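Local coordinates for hydroxyglutarate synthase (PDB 6W1G), which converts 2-oxoadipate and dioxygen to D-2-hydroxyglutarate and carbon dioxide in D-lysine catabolism, using iron(II) as cofactor, at residues A[26-31]-A[289-294]. Sequence-based numbering, arbitrary orientation.
With NI (nickel (II) ion), chain B.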
ATOM      1  N   GLN A  26       7.062 -17.708   7.799  1.00 12.36           N
ATOM      2  CA  GLN A  26       8.090 -18.720   7.996  1.00 14.10           C
ATOM      3  C   GLN A  26       9.482 -18.082   8.015  1.00 13.54           C
ATOM      4  O   GLN A  26      10.335 -18.466   8.822  1.00 14.94           O
ATOM      5  CB  GLN A  26       7.929 -19.774   6.901  1.00 19.15           C
ATOM      6  CG  GLN A  26       9.074 -20.764   6.833  1.00 27.90           C
ATOM      7  CD  GLN A  26      10.220 -20.310   5.909  1.00 38.02           C
ATOM      8  OE1 GLN A  26      11.388 -20.308   6.302  1.00 40.04           O
ATOM      9  NE2 GLN A  26       9.873 -19.919   4.668  1.00 42.46           N
ATOM     10  N   GLU A  27       9.719 -17.135   7.149  1.00 11.88           N
ATOM     11  CA  GLU A  27      11.011 -16.464   7.086  1.00 12.42           C
ATOM     12  C   GLU A  27      11.248 -15.553   8.283  1.00 12.13           C
ATOM     13  O   GLU A  27      12.394 -15.401   8.728  1.00 12.06           O
ATOM     14  CB  GLU A  27      11.117 -15.638   5.803  1.00 12.66           C
ATOM     15  CG  GLU A  27      11.157 -16.461   4.523  1.00 13.93           C
ATOM     16  CD  GLU A  27      11.336 -15.624   3.261  1.00 15.75           C
ATOM     17  OE1 GLU A  27      11.362 -14.384   3.350  1.00 15.71           O
ATOM     18  OE2 GLU A  27      11.496 -16.226   2.169  1.00 17.72           O
ATOM     19  N   VAL A  28      10.203 -14.884   8.765  1.00 11.65           N
ATOM     20  CA  VAL A  28      10.283 -13.804   9.739  1.00 11.54           C
ATOM     21  C   VAL A  28       9.242 -14.069  10.823  1.00 12.16           C
ATOM     22  O   VAL A  28       8.110 -13.533  10.780  1.00 12.10           O
ATOM     23  CB  VAL A  28      10.087 -12.429   9.067  1.00 12.07           C
ATOM     24  CG1 VAL A  28      10.189 -11.301  10.049  1.00 12.31           C
ATOM     25  CG2 VAL A  28      11.096 -12.236   7.946  1.00 13.62           C
ATOM     26  N   PRO A  29       9.585 -14.846  11.859  1.00 11.43           N
ATOM     27  CA  PRO A  29       8.563 -15.246  12.854  1.00 12.56           C
ATOM     28  C   PRO A  29       7.880 -14.078  13.540  1.00 12.32           C
ATOM     29  O   PRO A  29       6.700 -14.194  13.901  1.00 13.11           O
ATOM     30  CB  PRO A  29       9.370 -16.093  13.846  1.00 16.43           C
ATOM     31  CG  PRO A  29      10.505 -16.562  13.131  1.00 16.78           C
ATOM     32  CD  PRO A  29      10.821 -15.624  11.989  1.00 12.96           C
ATOM     33  N   LEU A  30       8.565 -12.953  13.740  1.00 12.41           N
ATOM     34  CA  LEU A  30       7.936 -11.818  14.425  1.00 12.72           C
ATOM     35  C   LEU A  30       6.807 -11.209  13.626  1.00 12.82           C
ATOM     36  O   LEU A  30       5.951 -10.538  14.215  1.00 13.86           O
ATOM     37  CB  LEU A  30       9.018 -10.797  14.833  1.00 13.97           C
ATOM     38  CG  LEU A  30       9.805 -11.147  16.109  1.00 17.50           C
ATOM     39  CD1 LEU A  30      11.051 -10.289  16.283  1.00 19.63           C
ATOM     40  CD2 LEU A  30       8.957 -11.070  17.397  1.00 18.96           C
ATOM     41  N   TYR A  31       6.750 -11.450  12.309  1.00 12.94           N
ATOM     42  CA  TYR A  31       5.576 -11.069  11.531  1.00 12.70           C
ATOM     43  C   TYR A  31       4.348 -11.847  11.984  1.00 12.39           C
ATOM     44  O   TYR A  31       3.255 -11.295  12.090  1.00 13.44           O
ATOM     45  CB  TYR A  31       5.857 -11.255  10.048  1.00 13.41           C
ATOM     46  CG  TYR A  31       4.645 -11.157   9.179  1.00 12.01           C
ATOM     47  CD1 TYR A  31       4.107  -9.934   8.810  1.00 12.34           C
ATOM     48  CD2 TYR A  31       4.065 -12.301   8.678  1.00 11.90           C
ATOM     49  CE1 TYR A  31       3.029  -9.878   7.937  1.00 12.65           C
ATOM     50  CE2 TYR A  31       2.995 -12.264   7.835  1.00 12.97           C
ATOM     51  CZ  TYR A  31       2.472 -11.047   7.448  1.00 12.51           C
ATOM     52  OH  TYR A  31       1.370 -10.977   6.617  1.00 14.19           O
ATOM     53  N   THR A 289      22.479  -8.584   7.960  1.00 28.03           N
ATOM     54  CA  THR A 289      21.626  -7.523   7.453  1.00 24.15           C
ATOM     55  C   THR A 289      20.247  -7.629   8.081  1.00 20.96           C
ATOM     56  O   THR A 289      19.712  -8.723   8.278  1.00 23.03           O
ATOM     57  CB  THR A 289      21.495  -7.580   5.930  1.00 26.13           C
ATOM     58  OG1 THR A 289      20.773  -6.435   5.454  1.00 31.79           O
ATOM     59  CG2 THR A 289      20.733  -8.813   5.493  1.00 25.94           C
ATOM     60  N   ALA A 290      19.651  -6.495   8.353  1.00 19.53           N
ATOM     61  CA  ALA A 290      18.409  -6.472   9.091  1.00 18.16           C
ATOM     62  C   ALA A 290      17.230  -6.523   8.144  1.00 16.39           C
ATOM     63  O   ALA A 290      17.257  -5.923   7.062  1.00 20.12           O
ATOM     64  CB  ALA A 290      18.329  -5.207   9.947  1.00 21.48           C
ATOM     65  N   ARG A 291      16.204  -7.266   8.556  1.00 13.78           N
ATOM     66  CA  ARG A 291      14.895  -7.233   7.920  1.00 13.33           C
ATOM     67  C   ARG A 291      13.979  -6.439   8.818  1.00 13.27           C
ATOM     68  O   ARG A 291      13.944  -6.680  10.041  1.00 14.84           O
ATOM     69  CB  ARG A 291      14.317  -8.630   7.711  1.00 13.66           C
ATOM     70  CG  ARG A 291      15.228  -9.489   6.838  1.00 14.34           C
ATOM     71  CD  ARG A 291      14.513 -10.762   6.360  1.00 14.43           C
ATOM     72  NE  ARG A 291      13.594 -10.446   5.279  1.00 14.07           N
ATOM     73  CZ  ARG A 291      12.950 -11.368   4.563  1.00 13.15           C
ATOM     74  NH1 ARG A 291      13.021 -12.656   4.898  1.00 13.11           N
ATOM     75  NH2 ARG A 291      12.158 -10.969   3.566  1.00 14.29           N
ATOM     76  N   PHE A 292      13.290  -5.460   8.251  1.00 13.89           N
ATOM     77  CA  PHE A 292      12.418  -4.587   9.008  1.00 14.63           C
ATOM     78  C   PHE A 292      10.971  -4.841   8.659  1.00 14.39           C
ATOM     79  O   PHE A 292      10.624  -5.154   7.526  1.00 17.89           O
ATOM     80  CB  PHE A 292      12.723  -3.149   8.706  1.00 16.46           C
ATOM     81  CG  PHE A 292      14.081  -2.722   9.153  1.00 20.14           C
ATOM     82  CD1 PHE A 292      14.293  -2.282  10.447  1.00 21.17           C
ATOM     83  CD2 PHE A 292      15.171  -2.787   8.292  1.00 25.19           C
ATOM     84  CE1 PHE A 292      15.569  -1.897  10.865  1.00 23.59           C
ATOM     85  CE2 PHE A 292      16.424  -2.384   8.714  1.00 27.29           C
ATOM     86  CZ  PHE A 292      16.623  -1.958   9.996  1.00 26.61           C
ATOM     87  N   GLY A 293      10.110  -4.676   9.644  1.00 13.66           N
ATOM     88  CA  GLY A 293       8.681  -4.803   9.473  1.00 13.16           C
ATOM     89  C   GLY A 293       8.005  -3.449   9.572  1.00 12.58           C
ATOM     90  O   GLY A 293       8.594  -2.406   9.848  1.00 14.05           O
ATOM     91  N   GLU A 294       6.706  -3.483   9.259  1.00 12.79           N
ATOM     92  CA  GLU A 294       5.877  -2.284   9.219  1.00 12.11           C
ATOM     93  C   GLU A 294       4.461  -2.625   9.633  1.00 11.75           C
ATOM     94  O   GLU A 294       3.979  -3.766   9.466  1.00 12.56           O
ATOM     95  CB  GLU A 294       5.908  -1.710   7.799  1.00 13.09           C
ATOM     96  CG  GLU A 294       5.130  -0.431   7.577  1.00 13.24           C
ATOM     97  CD  GLU A 294       5.338   0.055   6.167  1.00 14.25           C
ATOM     98  OE1 GLU A 294       4.702  -0.466   5.229  1.00 14.31           O
ATOM     99  OE2 GLU A 294       6.181   0.955   5.966  1.00 18.17           O
TER
HETATM  100 NI    NI B 500       5.190  -0.251   3.230  0.86 13.70          NI
HETATM  101  O   HOH W   1      11.195 -12.680   1.277  1.00 16.06           O
HETATM  102  O   HOH W   2      14.332 -14.444   6.774  1.00 16.82           O
HETATM  103  O   HOH W   3       6.648   1.470   3.563  1.00 23.51           O
HETATM  104  O   HOH W   4       5.809   0.211   1.220  1.00 17.90           O
HETATM  105  O   HOH W   5       4.173   1.485   2.889  1.00 21.27           O
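Both N-H bonds of Arg291 NH1 are used across this contact: one is given to Glu27 OE1 at 2.9 Å in a salt bridge, the other to a water that donates in turn to Glu27 O. The direct bond is nearly straight (169° at the hydrogen). OE1 lies almost in the guanidinium plane, yet NH1 meets it from above the carboxylate, 40° out of that plane. A second water, 2.7 Å from Glu27 OE1, accepts from Arg291 NH2, so Glu27 OE1 is reached by Arg291 NH1 directly and by Arg291 NH2 through the water. NH2 also bonds to Ile224 O, and Glu27 OE2 to Trp192 N; these bonds restrict rotation of both charged groups. With Val28 CG1 anti to the backbone N (chi1 -179°), CG2 falls anti to the carbonyl carbon and lies over one guanidinium face, 3.6 Å from Arg291 NH1. Three residues on from Arg291, Glu294 OE1 binds the nickel ion at 2.1 Å; His70, His226 and three waters complete the site that holds iron(II), the enzyme's cofactor. The bridge thus ties the strand carrying a metal ligand to the junction of helices 9-27 and 29-48, while strand 264-275 pairs antiparallel with strand 288-298 and meets Val28 through Ala271.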